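PDB 4WU3: Myo-inositol phosphohydrolase from Mitsuokella multacida, which probably removes phosphate groups from phytate and related inositol polyphosphates, using a fold akin to that of the protein tyrosine phosphatases. Local coordinates for residues R528-P531 against A532-L536; K383-D386 against T387-M390; H256-L259 against K260-D264. The protein carries 2 engineered substitutions. One frame throughout, in Å; residues are numbered along the deposited sequence.

Overall arrangement
Contacts 1 and 2 are neighbours, their centres about 13 Å apart, whereas contact 3 lies far off across the centre of the chain, about 60 Å from contact 1 and about 65 Å from contact 2, centre to centre. The first two meet where residues 387-390 enter strand 390-393 beside strand 535-539: Leu536 N lies 3.1 Å from Tyr389 O, a probable hydrogen bond, and the Trp535 ring packs against Tyr389. Strand 535-539, opened by contact 1, leads directly into Ser540-Arg546, which line a pocket holding inositol-(1,3,4,5)-tetrakisphosphate. Contact 3 lies on the C-terminal part of helix 247-261, in the other tyrosine-phosphatase-like region of the chain.

Contact 1: R528-P531 against A532-L536; sequences RTMP and ANAWL
Met530 reaches over a tight turn to Ala534 and Leu536. From CB, with chi1 at 76°, CG sits between the backbone N and the carbonyl carbon, and from there the chain runs on extended. CG passes 4.2 Å from Ala534 CB. One atom further, SD meets the end of Leu536 tip to tip, 4.1 Å from CD1 and much the same from CD2, so the sulfur faces both branches of the leucine fork. Tyr554 of helix 545-558 packs against both Met530 and Leu536 and adds to this apolar patch.

The backbone between them is a tight turn: residues Pro531 to Ala534 form a type II beta turn, closed by Ala534 N donating to Pro531 O at 3.2 Å. Asn533 takes the positive phi that such a turn needs at its third position. Ala534 CB, pointing back toward the preceding segment, also comes 4.2 Å from Pro531 CD and rests on Tyr417 of strand 416-422.

Helix 517-529 thus turns into strand 535-539, and the arrangement is the helix-to-strand return of a beta-alpha-beta crossover, whose second strand delivers the phosphate-binding loop of the tyrosine phosphatase fold.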
loop_
_atom_site.group_PDB
_atom_site.type_symbol
_atom_site.label_atom_id
_atom_site.label_comp_id
_atom_site.label_asym_id
_atom_site.label_seq_id
_atom_site.Cartn_x
_atom_site.Cartn_y
_atom_site.Cartn_z
ATOM N N ARG A 528 -39.773 -33.092 -1.950
ATOM C CA ARG A 528 -40.527 -33.989 -1.080
ATOM C C ARG A 528 -42.041 -33.881 -1.259
ATOM O O ARG A 528 -42.756 -34.848 -1.038
ATOM C CB ARG A 528 -40.235 -33.671 0.363
ATOM C CG ARG A 528 -38.800 -33.786 0.799
ATOM C CD ARG A 528 -38.883 -33.311 2.223
ATOM N NE ARG A 528 -37.661 -32.955 2.896
ATOM C CZ ARG A 528 -36.815 -33.848 3.365
ATOM N NH1 ARG A 528 -37.041 -35.149 3.184
ATOM N NH2 ARG A 528 -35.745 -33.427 3.989
ATOM N N THR A 529 -42.526 -32.700 -1.631
ATOM C CA THR A 529 -43.965 -32.441 -1.686
ATOM C C THR A 529 -44.481 -32.307 -3.116
ATOM O O THR A 529 -45.685 -32.188 -3.329
ATOM C CB THR A 529 -44.314 -31.132 -0.969
ATOM O OG1 THR A 529 -43.802 -30.030 -1.712
ATOM C CG2 THR A 529 -43.674 -31.052 0.326
ATOM N N MET A 530 -43.584 -32.292 -4.099
ATOM C CA MET A 530 -44.018 -32.058 -5.461
ATOM C C MET A 530 -44.832 -33.251 -5.948
ATOM O O MET A 530 -44.642 -34.376 -5.487
ATOM C CB MET A 530 -42.833 -31.779 -6.390
ATOM C CG MET A 530 -42.013 -32.996 -6.783
ATOM S SD MET A 530 -40.516 -32.495 -7.667
ATOM C CE MET A 530 -39.901 -34.091 -8.151
ATOM N N PRO A 531 -45.764 -32.998 -6.869
ATOM C CA PRO A 531 -46.618 -34.073 -7.355
ATOM C C PRO A 531 -45.826 -35.138 -8.066
ATOM O O PRO A 531 -44.770 -34.848 -8.624
ATOM C CB PRO A 531 -47.530 -33.380 -8.377
ATOM C CG PRO A 531 -47.419 -31.926 -8.098
ATOM C CD PRO A 531 -46.059 -31.707 -7.510
ATOM N N ALA A 532 -46.330 -36.366 -8.059
ATOM C CA ALA A 532 -45.678 -37.415 -8.817
ATOM C C ALA A 532 -45.737 -37.072 -10.296
ATOM O O ALA A 532 -46.630 -36.357 -10.762
ATOM C CB ALA A 532 -46.306 -38.777 -8.542
ATOM N N ASN A 533 -44.767 -37.595 -11.023
ATOM C CA ASN A 533 -44.592 -37.328 -12.448
ATOM C C ASN A 533 -44.340 -35.849 -12.759
ATOM O O ASN A 533 -44.411 -35.457 -13.920
ATOM C CB ASN A 533 -45.801 -37.751 -13.298
ATOM C CG ASN A 533 -46.392 -39.093 -12.918
ATOM O OD1 ASN A 533 -47.618 -39.244 -12.811
ATOM N ND2 ASN A 533 -45.548 -40.077 -12.764
ATOM N N ALA A 534 -44.098 -35.023 -11.744
ATOM C CA ALA A 534 -43.773 -33.616 -11.995
ATOM C C ALA A 534 -42.524 -33.550 -12.875
ATOM O O ALA A 534 -41.609 -34.369 -12.731
ATOM C CB ALA A 534 -43.535 -32.860 -10.691
ATOM N N TRP A 535 -42.512 -32.587 -13.796
ATOM C CA TRP A 535 -41.369 -32.347 -14.666
ATOM C C TRP A 535 -40.711 -31.035 -14.258
ATOM O O TRP A 535 -41.380 -30.008 -14.173
ATOM C CB TRP A 535 -41.832 -32.263 -16.109
ATOM C CG TRP A 535 -40.740 -31.997 -17.078
ATOM C CD1 TRP A 535 -40.006 -30.860 -17.188
ATOM C CD2 TRP A 535 -40.267 -32.883 -18.093
ATOM N NE1 TRP A 535 -39.104 -30.980 -18.211
ATOM C CE2 TRP A 535 -39.240 -32.214 -18.782
ATOM C CE3 TRP A 535 -40.607 -34.181 -18.482
ATOM C CZ2 TRP A 535 -38.553 -32.790 -19.843
ATOM C CZ3 TRP A 535 -39.912 -34.761 -19.534
ATOM C CH2 TRP A 535 -38.897 -34.064 -20.200
ATOM N N LEU A 536 -39.409 -31.071 -13.991
ATOM C CA LEU A 536 -38.690 -29.879 -13.556
ATOM C C LEU A 536 -37.801 -29.327 -14.642
ATOM O O LEU A 536 -36.903 -30.016 -15.127
ATOM C CB LEU A 536 -37.815 -30.195 -12.354
ATOM C CG LEU A 536 -38.544 -30.706 -11.124
ATOM C CD1 LEU A 536 -37.536 -30.988 -10.021
ATOM C CD2 LEU A 536 -39.600 -29.721 -10.670
#

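Contact 2: K383-D386 against T387-M390; sequences KGLD and TLYM
Thr387 turns OG1 back toward Gly384 through a chi1 of 61°, which places the hydroxyl between its own backbone N and carbonyl carbon and within a weak hydrogen bond of Gly384 O, at 3.5 Å. Leu388 goes the other way: CG is anti to the backbone N (chi1 -170°), and CD2 swings across to Leu385 CD2 at 4.1 Å. The two leucines cross at a slant on the buried side, where Leu385 also touches Met359 and Arg570, and Leu388 packs on Asp555 and Lys558 of helix 545-558. On the outer side Asp386 and Thr387 lie alongside each other, pointing the same way, with Asp386 OD2 3.3 Å from the methyl CG2 of Thr387.

Gly384 O is also the acceptor for Thr387 N, 3.1 Å away, so the backbone N of Thr387 holds this oxygen and its hydroxyl adds only a weak second bond. Gly384 itself has a positive phi that would press any CB against the preceding carbonyl. At the other end Tyr389 leaves the helix with positive phi, and its ring lays a face over Thr387 O, which sits above the rim.

The helix of residues 385-388 is a single, weakly bonded turn. Leu385 O receives a long, weak bond from Leu388 N at 3.4 Å, while Tyr389 N lies 4.5 Å from it, too far for a direct bond. A water spans that opening, donating to Leu385 O at 2.8 Å and accepting from Tyr389 N at 3.2 Å. Chemically, then, the water replaces the next helical hydrogen bond, and both polar backbone atoms are satisfied as the chain peels off toward strand 390-393.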
loop_
_atom_site.group_PDB
_atom_site.type_symbol
_atom_site.label_atom_id
_atom_site.label_comp_id
_atom_site.label_asym_id
_atom_site.label_seq_id
_atom_site.Cartn_x
_atom_site.Cartn_y
_atom_site.Cartn_z
ATOM N N LYS A 383 -28.886 -44.682 -17.379
ATOM C CA LYS A 383 -29.896 -45.283 -16.537
ATOM C C LYS A 383 -30.707 -44.273 -15.717
ATOM O O LYS A 383 -30.170 -43.437 -14.992
ATOM C CB LYS A 383 -29.240 -46.304 -15.619
ATOM C CG LYS A 383 -30.213 -46.908 -14.660
ATOM C CD LYS A 383 -30.233 -46.121 -13.374
ATOM C CE LYS A 383 -31.417 -46.596 -12.571
ATOM N NZ LYS A 383 -31.387 -46.087 -11.184
ATOM N N GLY A 384 -32.021 -44.373 -15.817
ATOM C CA GLY A 384 -32.888 -43.506 -15.039
ATOM C C GLY A 384 -33.341 -42.264 -15.801
ATOM O O GLY A 384 -34.337 -41.627 -15.447
ATOM N N LEU A 385 -32.613 -41.925 -16.857
ATOM C CA LEU A 385 -32.879 -40.704 -17.608
ATOM C C LEU A 385 -34.275 -40.692 -18.224
ATOM O O LEU A 385 -34.914 -39.642 -18.327
ATOM C CB LEU A 385 -31.836 -40.519 -18.703
ATOM C CG LEU A 385 -30.410 -40.183 -18.266
ATOM C CD1 LEU A 385 -29.570 -39.846 -19.485
ATOM C CD2 LEU A 385 -30.369 -39.031 -17.279
ATOM N N ASP A 386 -34.755 -41.863 -18.626
ATOM C CA ASP A 386 -36.066 -41.961 -19.269
ATOM C C ASP A 386 -37.234 -41.597 -18.330
ATOM O O ASP A 386 -38.337 -41.299 -18.790
ATOM C CB ASP A 386 -36.265 -43.368 -19.859
ATOM C CG ASP A 386 -36.092 -44.465 -18.830
ATOM O OD1 ASP A 386 -34.941 -44.694 -18.391
ATOM O OD2 ASP A 386 -37.102 -45.103 -18.468
ATOM N N THR A 387 -37.003 -41.631 -17.021
ATOM C CA THR A 387 -38.061 -41.291 -16.061
ATOM C C THR A 387 -37.668 -40.149 -15.105
ATOM O O THR A 387 -38.373 -39.873 -14.131
ATOM C CB THR A 387 -38.497 -42.525 -15.237
ATOM O OG1 THR A 387 -37.389 -43.022 -14.481
ATOM C CG2 THR A 387 -39.009 -43.634 -16.146
ATOM N N LEU A 388 -36.554 -39.481 -15.385
ATOM C CA LEU A 388 -36.083 -38.385 -14.530
ATOM C C LEU A 388 -36.944 -37.114 -14.696
ATOM O O LEU A 388 -37.068 -36.313 -13.778
ATOM C CB LEU A 388 -34.605 -38.104 -14.812
ATOM C CG LEU A 388 -33.825 -37.167 -13.876
ATOM C CD1 LEU A 388 -34.147 -37.433 -12.418
ATOM C CD2 LEU A 388 -32.327 -37.322 -14.115
ATOM N N TYR A 389 -37.559 -36.965 -15.862
ATOM C CA TYR A 389 -38.435 -35.844 -16.154
ATOM C C TYR A 389 -37.794 -34.505 -15.793
ATOM O O TYR A 389 -38.282 -33.759 -14.953
ATOM C CB TYR A 389 -39.779 -36.014 -15.438
ATOM C CG TYR A 389 -40.499 -37.303 -15.758
ATOM C CD1 TYR A 389 -40.524 -37.815 -17.055
ATOM C CD2 TYR A 389 -41.178 -37.996 -14.770
ATOM C CE1 TYR A 389 -41.188 -38.996 -17.347
ATOM C CE2 TYR A 389 -41.848 -39.175 -15.048
ATOM C CZ TYR A 389 -41.849 -39.672 -16.340
ATOM O OH TYR A 389 -42.506 -40.848 -16.621
ATOM N N MET A 390 -36.690 -34.194 -16.448
ATOM C CA MET A 390 -35.965 -32.977 -16.133
ATOM C C MET A 390 -35.411 -32.352 -17.394
ATOM O O MET A 390 -35.002 -33.052 -18.318
ATOM C CB MET A 390 -34.820 -33.305 -15.177
ATOM C CG MET A 390 -33.917 -32.142 -14.858
ATOM S SD MET A 390 -32.673 -32.603 -13.645
ATOM C CE MET A 390 -31.653 -33.691 -14.632
HETATM O O HOH W 1 -37.131 -38.053 -18.817
#

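Contact 3: H256-L259 against K260-D264; sequences HDIL and KNAKD
Asp257 and Asn261 join side chains across one helical turn: Asn261 ND2 donates to Asp257 OD1 at 2.8 Å in a nearly straight bond (169°). The oxygen lies in the amide plane of Asn261, but the donor comes to OD1 on its anti side and 33° out of the carboxylate plane, and the carboxylate and amide planes stand 82° apart. OD1 has a second, charged partner in Arg273, and OD2 takes Gln274 NE2, so both carboxylate oxygens are engaged. Replacing Asn261 by alanine removes the ND2 donor, and Asp257 OD1 would probably lose this bond and keep its salt bridge to Arg273, with a gap likely beside Met89, which the asparagine now touches.

Two of the backbone carbonyls take more than one donor. Asp257 O takes two weak bonds, from Asn261 N and Lys260 N. Ile258 O accepts Ala262 N at 2.9 Å, with a weaker one from Asn261 N. His256 O receives Lys260 N at 3.0 Å. The His256 ring is held at both nitrogens, ND1 by Tyr240 OH and NE2 by Met89 O; Lys260 runs alongside it, CE 3.8 Å from NE2, and its NZ is hydrogen-bonded to a glycerol, probably from the crystallisation liquor.

Around this part of helix 247-261, Ile258 packs on helices 291-313 and 267-276, Leu259 on helix 219-230, and His256 against Tyr240 of strand 237-241.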
loop_
_atom_site.group_PDB
_atom_site.type_symbol
_atom_site.label_atom_id
_atom_site.label_comp_id
_atom_site.label_asym_id
_atom_site.label_seq_id
_atom_site.Cartn_x
_atom_site.Cartn_y
_atom_site.Cartn_z
ATOM N N HIS A 256 -8.974 -2.242 21.506
ATOM C CA HIS A 256 -9.549 -2.609 22.798
ATOM C C HIS A 256 -9.380 -1.470 23.808
ATOM O O HIS A 256 -10.343 -1.046 24.450
ATOM C CB HIS A 256 -8.873 -3.891 23.309
ATOM C CG HIS A 256 -9.578 -4.546 24.459
ATOM N ND1 HIS A 256 -10.497 -5.561 24.292
ATOM C CD2 HIS A 256 -9.485 -4.341 25.791
ATOM C CE1 HIS A 256 -10.948 -5.944 25.474
ATOM N NE2 HIS A 256 -10.342 -5.224 26.400
ATOM N N ASP A 257 -8.148 -0.979 23.932
ATOM C CA ASP A 257 -7.821 0.104 24.858
ATOM C C ASP A 257 -8.720 1.305 24.546
ATOM O O ASP A 257 -9.289 1.923 25.442
ATOM C CB ASP A 257 -6.344 0.465 24.702
ATOM C CG ASP A 257 -5.795 1.275 25.867
ATOM O OD1 ASP A 257 -6.577 1.923 26.593
ATOM O OD2 ASP A 257 -4.559 1.285 26.045
ATOM N N ILE A 258 -8.872 1.611 23.260
ATOM C CA ILE A 258 -9.709 2.723 22.825
ATOM C C ILE A 258 -11.184 2.537 23.214
ATOM O O ILE A 258 -11.841 3.469 23.686
ATOM C CB ILE A 258 -9.608 2.893 21.296
ATOM C CG1 ILE A 258 -8.287 3.587 20.926
ATOM C CG2 ILE A 258 -10.810 3.652 20.765
ATOM C CD1 ILE A 258 -7.890 3.401 19.477
ATOM N N LEU A 259 -11.703 1.334 23.007
ATOM C CA LEU A 259 -13.088 1.017 23.379
ATOM C C LEU A 259 -13.337 1.170 24.883
ATOM O O LEU A 259 -14.441 1.521 25.303
ATOM C CB LEU A 259 -13.440 -0.402 22.949
ATOM C CG LEU A 259 -13.746 -0.589 21.464
ATOM C CD1 LEU A 259 -13.706 -2.059 21.082
ATOM C CD2 LEU A 259 -15.098 0.032 21.127
ATOM N N LYS A 260 -12.318 0.909 25.690
ATOM C CA LYS A 260 -12.445 1.047 27.134
ATOM C C LYS A 260 -12.129 2.460 27.632
ATOM O O LYS A 260 -12.665 2.887 28.635
ATOM C CB LYS A 260 -11.509 0.073 27.849
ATOM C CG LYS A 260 -11.769 -1.387 27.567
ATOM C CD LYS A 260 -13.083 -1.831 28.161
ATOM C CE LYS A 260 -13.243 -3.329 27.976
ATOM N NZ LYS A 260 -14.443 -3.866 28.676
ATOM N N ASN A 261 -11.261 3.185 26.940
ATOM C CA ASN A 261 -10.649 4.347 27.550
ATOM C C ASN A 261 -10.577 5.603 26.699
ATOM O O ASN A 261 -10.026 6.606 27.142
ATOM C CB ASN A 261 -9.235 3.984 27.990
ATOM C CG ASN A 261 -9.211 2.866 29.010
ATOM O OD1 ASN A 261 -9.905 2.924 30.023
ATOM N ND2 ASN A 261 -8.401 1.841 28.754
ATOM N N ALA A 262 -11.107 5.572 25.483
ATOM C CA ALA A 262 -10.934 6.723 24.608
ATOM C C ALA A 262 -11.407 8.001 25.290
ATOM O O ALA A 262 -10.843 9.065 25.050
ATOM C CB ALA A 262 -11.661 6.525 23.288
ATOM N N LYS A 263 -12.423 7.892 26.147
ATOM C CA LYS A 263 -13.036 9.062 26.784
ATOM C C LYS A 263 -12.085 9.800 27.708
ATOM O O LYS A 263 -12.185 11.012 27.873
ATOM C CB LYS A 263 -14.250 8.653 27.622
ATOM C CG LYS A 263 -15.492 8.310 26.828
ATOM C CD LYS A 263 -16.591 7.779 27.740
ATOM C CE LYS A 263 -17.741 7.194 26.934
ATOM N NZ LYS A 263 -18.897 6.800 27.783
ATOM N N ASP A 264 -11.182 9.053 28.326
ATOM C CA ASP A 264 -10.354 9.581 29.394
ATOM C C ASP A 264 -8.890 9.665 29.018
ATOM O O ASP A 264 -8.124 10.330 29.701
ATOM C CB ASP A 264 -10.501 8.696 30.626
ATOM C CG ASP A 264 -11.937 8.584 31.080
ATOM O OD1 ASP A 264 -12.633 9.622 31.115
ATOM O OD2 ASP A 264 -12.375 7.460 31.387
#